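Local coordinates for protein Non-reducing end beta-L-arabinofuranosidase (Bacteroides thetaiotaomicron, PDB 5MQO) that probably hydrolyses glycosidic bonds in complex plant pectin, as a family GH127 glycoside hydrolase of a gut bacterium, at residues 476-488 with 527-539. Residues are numbered along the deposited sequence; the frame is centred on the assembly and turned at random.
Sequences LSPEGIYCNLYGA and GAFSLFFRIPEWC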
ATOM      1  N   LEU A 476      -0.576  14.734 -11.374  1.00 56.70           N
ATOM      2  CA  LEU A 476      -0.560  15.768 -12.422  1.00 58.18           C
ATOM      3  C   LEU A 476       0.571  15.525 -13.409  1.00 58.11           C
ATOM      4  O   LEU A 476       1.510  14.769 -13.127  1.00 53.30           O
ATOM      5  CB  LEU A 476      -0.361  17.153 -11.807  1.00 57.96           C
ATOM      6  CG  LEU A 476      -1.116  17.483 -10.513  1.00 59.32           C
ATOM      7  CD1 LEU A 476      -0.530  18.725  -9.859  1.00 59.42           C
ATOM      8  CD2 LEU A 476      -2.612  17.653 -10.785  1.00 59.65           C
ATOM      9  N   SER A 477       0.455  16.187 -14.559  1.00 57.60           N
ATOM     10  CA  SER A 477       1.562  16.352 -15.511  1.00 57.91           C
ATOM     11  C   SER A 477       1.266  17.610 -16.304  1.00 60.50           C
ATOM     12  O   SER A 477       0.245  18.240 -16.072  1.00 58.88           O
ATOM     13  CB  SER A 477       1.727  15.118 -16.409  1.00 56.94           C
ATOM     14  OG  SER A 477       0.720  14.990 -17.382  1.00 55.21           O
ATOM     15  N   PRO A 478       2.157  18.006 -17.218  1.00 64.89           N
ATOM     16  CA  PRO A 478       1.832  19.186 -18.044  1.00 67.99           C
ATOM     17  C   PRO A 478       0.608  19.009 -18.974  1.00 69.86           C
ATOM     18  O   PRO A 478      -0.066  19.993 -19.289  1.00 70.19           O
ATOM     19  CB  PRO A 478       3.116  19.415 -18.860  1.00 67.50           C
ATOM     20  CG  PRO A 478       4.184  18.776 -18.045  1.00 67.03           C
ATOM     21  CD  PRO A 478       3.540  17.558 -17.443  1.00 65.19           C
ATOM     22  N   GLU A 479       0.332  17.769 -19.381  1.00 70.07           N
ATOM     23  CA  GLU A 479      -0.842  17.424 -20.184  1.00 68.95           C
ATOM     24  C   GLU A 479      -2.200  17.578 -19.488  1.00 66.45           C
ATOM     25  O   GLU A 479      -3.216  17.709 -20.172  1.00 67.96           O
ATOM     26  CB  GLU A 479      -0.713  15.982 -20.688  1.00 72.33           C
ATOM     27  CG  GLU A 479       0.326  15.769 -21.780  1.00 76.13           C
ATOM     28  CD  GLU A 479       0.236  14.367 -22.386  1.00 82.73           C
ATOM     29  OE1 GLU A 479       1.233  13.617 -22.268  1.00 85.97           O
ATOM     30  OE2 GLU A 479      -0.829  14.003 -22.974  1.00 86.46           O
ATOM     31  N   GLY A 480      -2.235  17.532 -18.155  1.00 65.75           N
ATOM     32  CA  GLY A 480      -3.496  17.593 -17.402  1.00 65.68           C
ATOM     33  C   GLY A 480      -3.489  16.836 -16.070  1.00 65.45           C
ATOM     34  O   GLY A 480      -2.461  16.761 -15.411  1.00 66.75           O
ATOM     35  N   ILE A 481      -4.647  16.271 -15.703  1.00 65.49           N
ATOM     36  CA  ILE A 481      -4.913  15.642 -14.400  1.00 63.14           C
ATOM     37  C   ILE A 481      -5.388  14.182 -14.523  1.00 62.28           C
ATOM     38  O   ILE A 481      -6.297  13.869 -15.297  1.00 61.37           O
ATOM     39  CB  ILE A 481      -6.010  16.432 -13.673  1.00 64.75           C
ATOM     40  CG1 ILE A 481      -5.526  17.876 -13.485  1.00 66.76           C
ATOM     41  CG2 ILE A 481      -6.417  15.762 -12.349  1.00 62.72           C
ATOM     42  CD1 ILE A 481      -6.560  18.811 -12.913  1.00 67.24           C
ATOM     43  N   TYR A 482      -4.809  13.309 -13.696  1.00 61.16           N
ATOM     44  CA  TYR A 482      -5.083  11.874 -13.744  1.00 59.15           C
ATOM     45  C   TYR A 482      -5.891  11.408 -12.549  1.00 59.48           C
ATOM     46  O   TYR A 482      -5.498  11.656 -11.406  1.00 59.28           O
ATOM     47  CB  TYR A 482      -3.764  11.115 -13.782  1.00 57.04           C
ATOM     48  CG  TYR A 482      -2.941  11.414 -15.009  1.00 56.29           C
ATOM     49  CD1 TYR A 482      -2.232  12.618 -15.121  1.00 57.23           C
ATOM     50  CD2 TYR A 482      -2.862  10.502 -16.062  1.00 55.00           C
ATOM     51  CE1 TYR A 482      -1.461  12.897 -16.242  1.00 58.05           C
ATOM     52  CE2 TYR A 482      -2.097  10.779 -17.195  1.00 56.41           C
ATOM     53  CZ  TYR A 482      -1.406  11.976 -17.286  1.00 56.99           C
ATOM     54  OH  TYR A 482      -0.654  12.253 -18.393  1.00 57.22           O
ATOM     55  N   CYS A 483      -7.014  10.735 -12.804  1.00 58.42           N
ATOM     56  CA  CYS A 483      -7.770  10.110 -11.717  1.00 58.29           C
ATOM     57  C   CYS A 483      -7.256   8.676 -11.519  1.00 57.48           C
ATOM     58  O   CYS A 483      -7.530   7.786 -12.334  1.00 55.67           O
ATOM     59  CB  CYS A 483      -9.278  10.127 -11.986  1.00 59.15           C
ATOM     60  SG  CYS A 483      -9.927  11.765 -12.408  1.00 60.68           S
ATOM     61  N   ASN A 484      -6.533   8.475 -10.419  1.00 55.24           N
ATOM     62  CA  ASN A 484      -5.935   7.208 -10.094  1.00 56.89           C
ATOM     63  C   ASN A 484      -6.716   6.362  -9.084  1.00 56.83           C
ATOM     64  O   ASN A 484      -6.963   5.193  -9.343  1.00 55.80           O
ATOM     65  CB  ASN A 484      -4.521   7.464  -9.607  1.00 58.21           C
ATOM     66  CG  ASN A 484      -3.620   7.916 -10.728  1.00 58.31           C
ATOM     67  OD1 ASN A 484      -3.511   7.233 -11.724  1.00 59.94           O
ATOM     68  ND2 ASN A 484      -2.985   9.065 -10.576  1.00 59.87           N
ATOM     69  N   LEU A 485      -7.086   6.915  -7.935  1.00 57.86           N
ATOM     70  CA  LEU A 485      -7.890   6.153  -6.966  1.00 58.63           C
ATOM     71  C   LEU A 485      -9.209   6.822  -6.772  1.00 59.54           C
ATOM     72  O   LEU A 485      -9.257   7.875  -6.149  1.00 58.39           O
ATOM     73  CB  LEU A 485      -7.227   6.013  -5.595  1.00 59.09           C
ATOM     74  CG  LEU A 485      -5.871   5.308  -5.453  1.00 60.39           C
ATOM     75  CD1 LEU A 485      -5.734   4.769  -4.033  1.00 60.84           C
ATOM     76  CD2 LEU A 485      -5.633   4.221  -6.493  1.00 59.29           C
ATOM     77  N   TYR A 486     -10.268   6.164  -7.269  1.00 58.93           N
ATOM     78  CA  TYR A 486     -11.635   6.647  -7.170  1.00 57.21           C
ATOM     79  C   TYR A 486     -12.147   6.613  -5.732  1.00 58.88           C
ATOM     80  O   TYR A 486     -11.835   5.707  -4.954  1.00 61.00           O
ATOM     81  CB  TYR A 486     -12.578   5.868  -8.129  1.00 56.72           C
ATOM     82  CG  TYR A 486     -12.125   5.933  -9.586  1.00 55.43           C
ATOM     83  CD1 TYR A 486     -12.028   7.161 -10.245  1.00 54.98           C
ATOM     84  CD2 TYR A 486     -11.773   4.789 -10.293  1.00 53.77           C
ATOM     85  CE1 TYR A 486     -11.581   7.256 -11.553  1.00 54.67           C
ATOM     86  CE2 TYR A 486     -11.321   4.879 -11.616  1.00 53.64           C
ATOM     87  CZ  TYR A 486     -11.219   6.121 -12.233  1.00 53.13           C
ATOM     88  OH  TYR A 486     -10.781   6.274 -13.524  1.00 50.50           O
ATOM     89  N   GLY A 487     -12.958   7.612  -5.402  1.00 61.73           N
ATOM     90  CA  GLY A 487     -13.512   7.812  -4.058  1.00 61.42           C
ATOM     91  C   GLY A 487     -14.021   9.247  -3.960  1.00 62.09           C
ATOM     92  O   GLY A 487     -13.462  10.164  -4.584  1.00 57.83           O
ATOM     93  N   ALA A 488     -15.085   9.445  -3.187  1.00 61.56           N
ATOM     94  CA  ALA A 488     -15.711  10.745  -3.098  1.00 59.87           C
ATOM     95  C   ALA A 488     -14.722  11.713  -2.484  1.00 59.57           C
ATOM     96  O   ALA A 488     -14.166  11.416  -1.428  1.00 59.81           O
ATOM     97  CB  ALA A 488     -16.954  10.666  -2.248  1.00 61.50           C
ATOM     98  N   GLY A 527      -5.843  26.435 -21.310  1.00 93.74           N
ATOM     99  CA  GLY A 527      -6.182  26.189 -22.711  1.00 91.08           C
ATOM    100  C   GLY A 527      -7.198  25.080 -22.789  1.00 87.86           C
ATOM    101  O   GLY A 527      -8.155  25.021 -22.008  1.00 83.48           O
ATOM    102  N   ALA A 528      -6.995  24.205 -23.763  1.00 88.07           N
ATOM    103  CA  ALA A 528      -7.458  22.825 -23.646  1.00 85.31           C
ATOM    104  C   ALA A 528      -6.450  22.136 -22.732  1.00 81.07           C
ATOM    105  O   ALA A 528      -5.271  22.489 -22.715  1.00 78.60           O
ATOM    106  CB  ALA A 528      -7.504  22.131 -24.999  1.00 85.48           C
ATOM    107  N   PHE A 529      -6.946  21.193 -21.942  1.00 79.13           N
ATOM    108  CA  PHE A 529      -6.110  20.289 -21.154  1.00 76.11           C
ATOM    109  C   PHE A 529      -6.947  19.056 -20.861  1.00 73.51           C
ATOM    110  O   PHE A 529      -8.189  19.120 -20.934  1.00 71.20           O
ATOM    111  CB  PHE A 529      -5.618  20.961 -19.865  1.00 75.75           C
ATOM    112  CG  PHE A 529      -6.711  21.309 -18.898  1.00 76.08           C
ATOM    113  CD1 PHE A 529      -7.419  22.492 -19.028  1.00 80.33           C
ATOM    114  CD2 PHE A 529      -7.034  20.461 -17.860  1.00 77.36           C
ATOM    115  CE1 PHE A 529      -8.441  22.816 -18.138  1.00 81.69           C
ATOM    116  CE2 PHE A 529      -8.056  20.772 -16.968  1.00 78.95           C
ATOM    117  CZ  PHE A 529      -8.759  21.956 -17.100  1.00 79.92           C
ATOM    118  N   SER A 530      -6.281  17.952 -20.511  1.00 70.16           N
ATOM    119  CA  SER A 530      -6.955  16.650 -20.400  1.00 67.57           C
ATOM    120  C   SER A 530      -7.421  16.282 -18.985  1.00 66.55           C
ATOM    121  O   SER A 530      -6.906  16.780 -17.972  1.00 67.53           O
ATOM    122  CB  SER A 530      -6.052  15.549 -20.953  1.00 67.84           C
ATOM    123  OG  SER A 530      -5.953  15.605 -22.363  1.00 66.48           O
ATOM    124  N   LEU A 531      -8.423  15.419 -18.928  1.00 64.62           N
ATOM    125  CA  LEU A 531      -8.754  14.697 -17.700  1.00 64.41           C
ATOM    126  C   LEU A 531      -8.639  13.229 -18.014  1.00 61.84           C
ATOM    127  O   LEU A 531      -9.398  12.711 -18.829  1.00 65.12           O
ATOM    128  CB  LEU A 531     -10.179  14.998 -17.219  1.00 64.58           C
ATOM    129  CG  LEU A 531     -10.423  16.352 -16.548  1.00 66.56           C
ATOM    130  CD1 LEU A 531     -11.845  16.419 -15.993  1.00 67.85           C
ATOM    131  CD2 LEU A 531      -9.425  16.648 -15.441  1.00 67.41           C
ATOM    132  N   PHE A 532      -7.705  12.554 -17.361  1.00 60.22           N
ATOM    133  CA  PHE A 532      -7.453  11.139 -17.632  1.00 58.78           C
ATOM    134  C   PHE A 532      -8.159  10.321 -16.575  1.00 58.47           C
ATOM    135  O   PHE A 532      -8.093  10.668 -15.390  1.00 61.11           O
ATOM    136  CB  PHE A 532      -5.975  10.836 -17.569  1.00 55.45           C
ATOM    137  CG  PHE A 532      -5.146  11.605 -18.541  1.00 55.94           C
ATOM    138  CD1 PHE A 532      -4.743  12.901 -18.264  1.00 56.75           C
ATOM    139  CD2 PHE A 532      -4.692  11.007 -19.713  1.00 58.45           C
ATOM    140  CE1 PHE A 532      -3.940  13.611 -19.146  1.00 57.10           C
ATOM    141  CE2 PHE A 532      -3.878  11.701 -20.601  1.00 58.93           C
ATOM    142  CZ  PHE A 532      -3.509  13.016 -20.316  1.00 59.16           C
ATOM    143  N   PHE A 533      -8.804   9.236 -16.991  1.00 58.35           N
ATOM    144  CA  PHE A 533      -9.460   8.289 -16.060  1.00 59.55           C
ATOM    145  C   PHE A 533      -8.876   6.913 -16.205  1.00 58.24           C
ATOM    146  O   PHE A 533      -8.924   6.306 -17.288  1.00 60.36           O
ATOM    147  CB  PHE A 533     -10.973   8.228 -16.313  1.00 62.20           C
ATOM    148  CG  PHE A 533     -11.645   9.548 -16.131  1.00 63.41           C
ATOM    149  CD1 PHE A 533     -11.586  10.512 -17.142  1.00 63.42           C
ATOM    150  CD2 PHE A 533     -12.255   9.857 -14.927  1.00 62.78           C
ATOM    151  CE1 PHE A 533     -12.149  11.749 -16.959  1.00 64.67           C
ATOM    152  CE2 PHE A 533     -12.828  11.085 -14.743  1.00 64.36           C
ATOM    153  CZ  PHE A 533     -12.776  12.038 -15.757  1.00 66.34           C
ATOM    154  N   ARG A 534      -8.310   6.400 -15.125  1.00 58.49           N
ATOM    155  CA  ARG A 534      -7.759   5.050 -15.170  1.00 57.76           C
ATOM    156  C   ARG A 534      -8.906   4.071 -15.414  1.00 56.63           C
ATOM    157  O   ARG A 534      -9.960   4.193 -14.806  1.00 57.06           O
ATOM    158  CB  ARG A 534      -6.999   4.723 -13.881  1.00 58.45           C
ATOM    159  CG  ARG A 534      -6.319   3.364 -13.887  1.00 59.50           C
ATOM    160  CD  ARG A 534      -5.420   3.202 -12.690  1.00 59.82           C
ATOM    161  NE  ARG A 534      -6.232   3.034 -11.512  1.00 60.62           N
ATOM    162  CZ  ARG A 534      -6.776   1.886 -11.112  1.00 63.98           C
ATOM    163  NH1 ARG A 534      -7.519   1.860  -9.996  1.00 62.60           N
ATOM    164  NH2 ARG A 534      -6.575   0.759 -11.803  1.00 67.43           N
ATOM    165  N   ILE A 535      -8.717   3.159 -16.354  1.00 57.09           N
ATOM    166  CA  ILE A 535      -9.561   1.971 -16.471  1.00 59.23           C
ATOM    167  C   ILE A 535      -8.891   0.798 -15.739  1.00 58.25           C
ATOM    168  O   ILE A 535      -7.865   0.310 -16.215  1.00 55.77           O
ATOM    169  CB  ILE A 535      -9.764   1.564 -17.936  1.00 61.06           C
ATOM    170  CG1 ILE A 535     -10.207   2.773 -18.780  1.00 62.35           C
ATOM    171  CG2 ILE A 535     -10.741   0.393 -18.001  1.00 62.48           C
ATOM    172  CD1 ILE A 535     -11.300   3.619 -18.148  1.00 64.11           C
ATOM    173  N   PRO A 536      -9.461   0.355 -14.584  1.00 58.63           N
ATOM    174  CA  PRO A 536      -8.925  -0.813 -13.854  1.00 58.72           C
ATOM    175  C   PRO A 536      -8.719  -2.084 -14.676  1.00 57.37           C
ATOM    176  O   PRO A 536      -9.477  -2.352 -15.602  1.00 54.29           O
ATOM    177  CB  PRO A 536      -9.962  -1.054 -12.750  1.00 58.05           C
ATOM    178  CG  PRO A 536     -10.474   0.306 -12.449  1.00 58.98           C
ATOM    179  CD  PRO A 536     -10.452   1.073 -13.755  1.00 58.51           C
ATOM    180  N   GLU A 537      -7.671  -2.825 -14.313  1.00 59.84           N
ATOM    181  CA  GLU A 537      -7.295  -4.085 -14.945  1.00 59.89           C
ATOM    182  C   GLU A 537      -8.452  -5.046 -14.829  1.00 58.44           C
ATOM    183  O   GLU A 537      -8.768  -5.746 -15.776  1.00 59.10           O
ATOM    184  CB  GLU A 537      -6.040  -4.680 -14.285  1.00 62.57           C
ATOM    185  CG  GLU A 537      -5.405  -5.807 -15.100  1.00 65.57           C
ATOM    186  CD  GLU A 537      -4.230  -6.506 -14.429  1.00 65.45           C
ATOM    187  OE1 GLU A 537      -3.956  -6.264 -13.238  1.00 71.45           O
ATOM    188  OE2 GLU A 537      -3.566  -7.320 -15.101  1.00 64.52           O
ATOM    189  N   TRP A 538      -9.114  -5.041 -13.681  1.00 57.12           N
ATOM    190  CA  TRP A 538     -10.336  -5.836 -13.504  1.00 58.93           C
ATOM    191  C   TRP A 538     -11.556  -5.475 -14.375  1.00 60.40           C
ATOM    192  O   TRP A 538     -12.490  -6.267 -14.434  1.00 59.31           O
ATOM    193  CB  TRP A 538     -10.757  -5.879 -12.024  1.00 56.98           C
ATOM    194  CG  TRP A 538     -10.950  -4.578 -11.362  1.00 55.89           C
ATOM    195  CD1 TRP A 538     -10.064  -3.954 -10.558  1.00 56.34           C
ATOM    196  CD2 TRP A 538     -12.119  -3.743 -11.399  1.00 57.25           C
ATOM    197  NE1 TRP A 538     -10.589  -2.775 -10.086  1.00 57.51           N
ATOM    198  CE2 TRP A 538     -11.847  -2.612 -10.596  1.00 57.60           C
ATOM    199  CE3 TRP A 538     -13.367  -3.834 -12.035  1.00 57.06           C
ATOM    200  CZ2 TRP A 538     -12.779  -1.566 -10.412  1.00 58.19           C
ATOM    201  CZ3 TRP A 538     -14.294  -2.785 -11.860  1.00 57.43           C
ATOM    202  CH2 TRP A 538     -13.990  -1.670 -11.053  1.00 57.24           C
ATOM    203  N   CYS A 539     -11.566  -4.310 -15.031  1.00 65.08           N
ATOM    204  CA  CYS A 539     -12.775  -3.786 -15.705  1.00 70.42           C
ATOM    205  C   CYS A 539     -12.882  -4.107 -17.208  1.00 78.91           C
ATOM    206  O   CYS A 539     -12.109  -3.562 -18.041  1.00 79.59           O
ATOM    207  CB  CYS A 539     -12.873  -2.266 -15.535  1.00 69.80           C
ATOM    208  SG  CYS A 539     -14.351  -1.544 -16.294  1.00 63.29           S
TER
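The hydroxyl of Tyr486 donates to Arg534 O over 2.6 Å, meeting a lone pair in the carbonyl plane and reaching from the loop after strand 480-483 back to strand 529-535, its parallel neighbour in a five-strand mixed sheet to which the GH127 middle domain contributes both strands. Ladder bonds run from Ser530 N to Glu479 O through to Arg534 N on Cys483 O; the straightest, Phe532 N to Ile481 O, spans 2.8 Å. Where the ladder ends, Arg534 takes over with its side chain: its chain bends at chi3 (72°), bringing NE to Asn484 O at 3.1 Å, with that oxygen in the guanidinium plane and NH1 adding a weak second bond. The same guanidinium forms salt bridges with Glu406 and Glu409 of helix 402-416, tying the sheet to the helical part of the chain.

In-register pairing places both residues of each bridge on the same sheet face, as Tyr482 and Phe532 illustrate. With CG anti to the carbonyl carbon in both (chi1 -63° in Tyr482), their rings lie side by side in an offset stack, planes 6° and centroids 4.0 Å apart. Tyr482 OH shares a hydrogen bond with Ser477 OG at 3.2 Å; an alanine in place of Tyr482 would probably uncover one face of the Phe532 ring and cost Ser477 its hydroxyl mate. On the other sheet face, where Phe533 touches Val573, Cys483 SG approaches the Phe533 ring obliquely, 4.3 Å from its centroid.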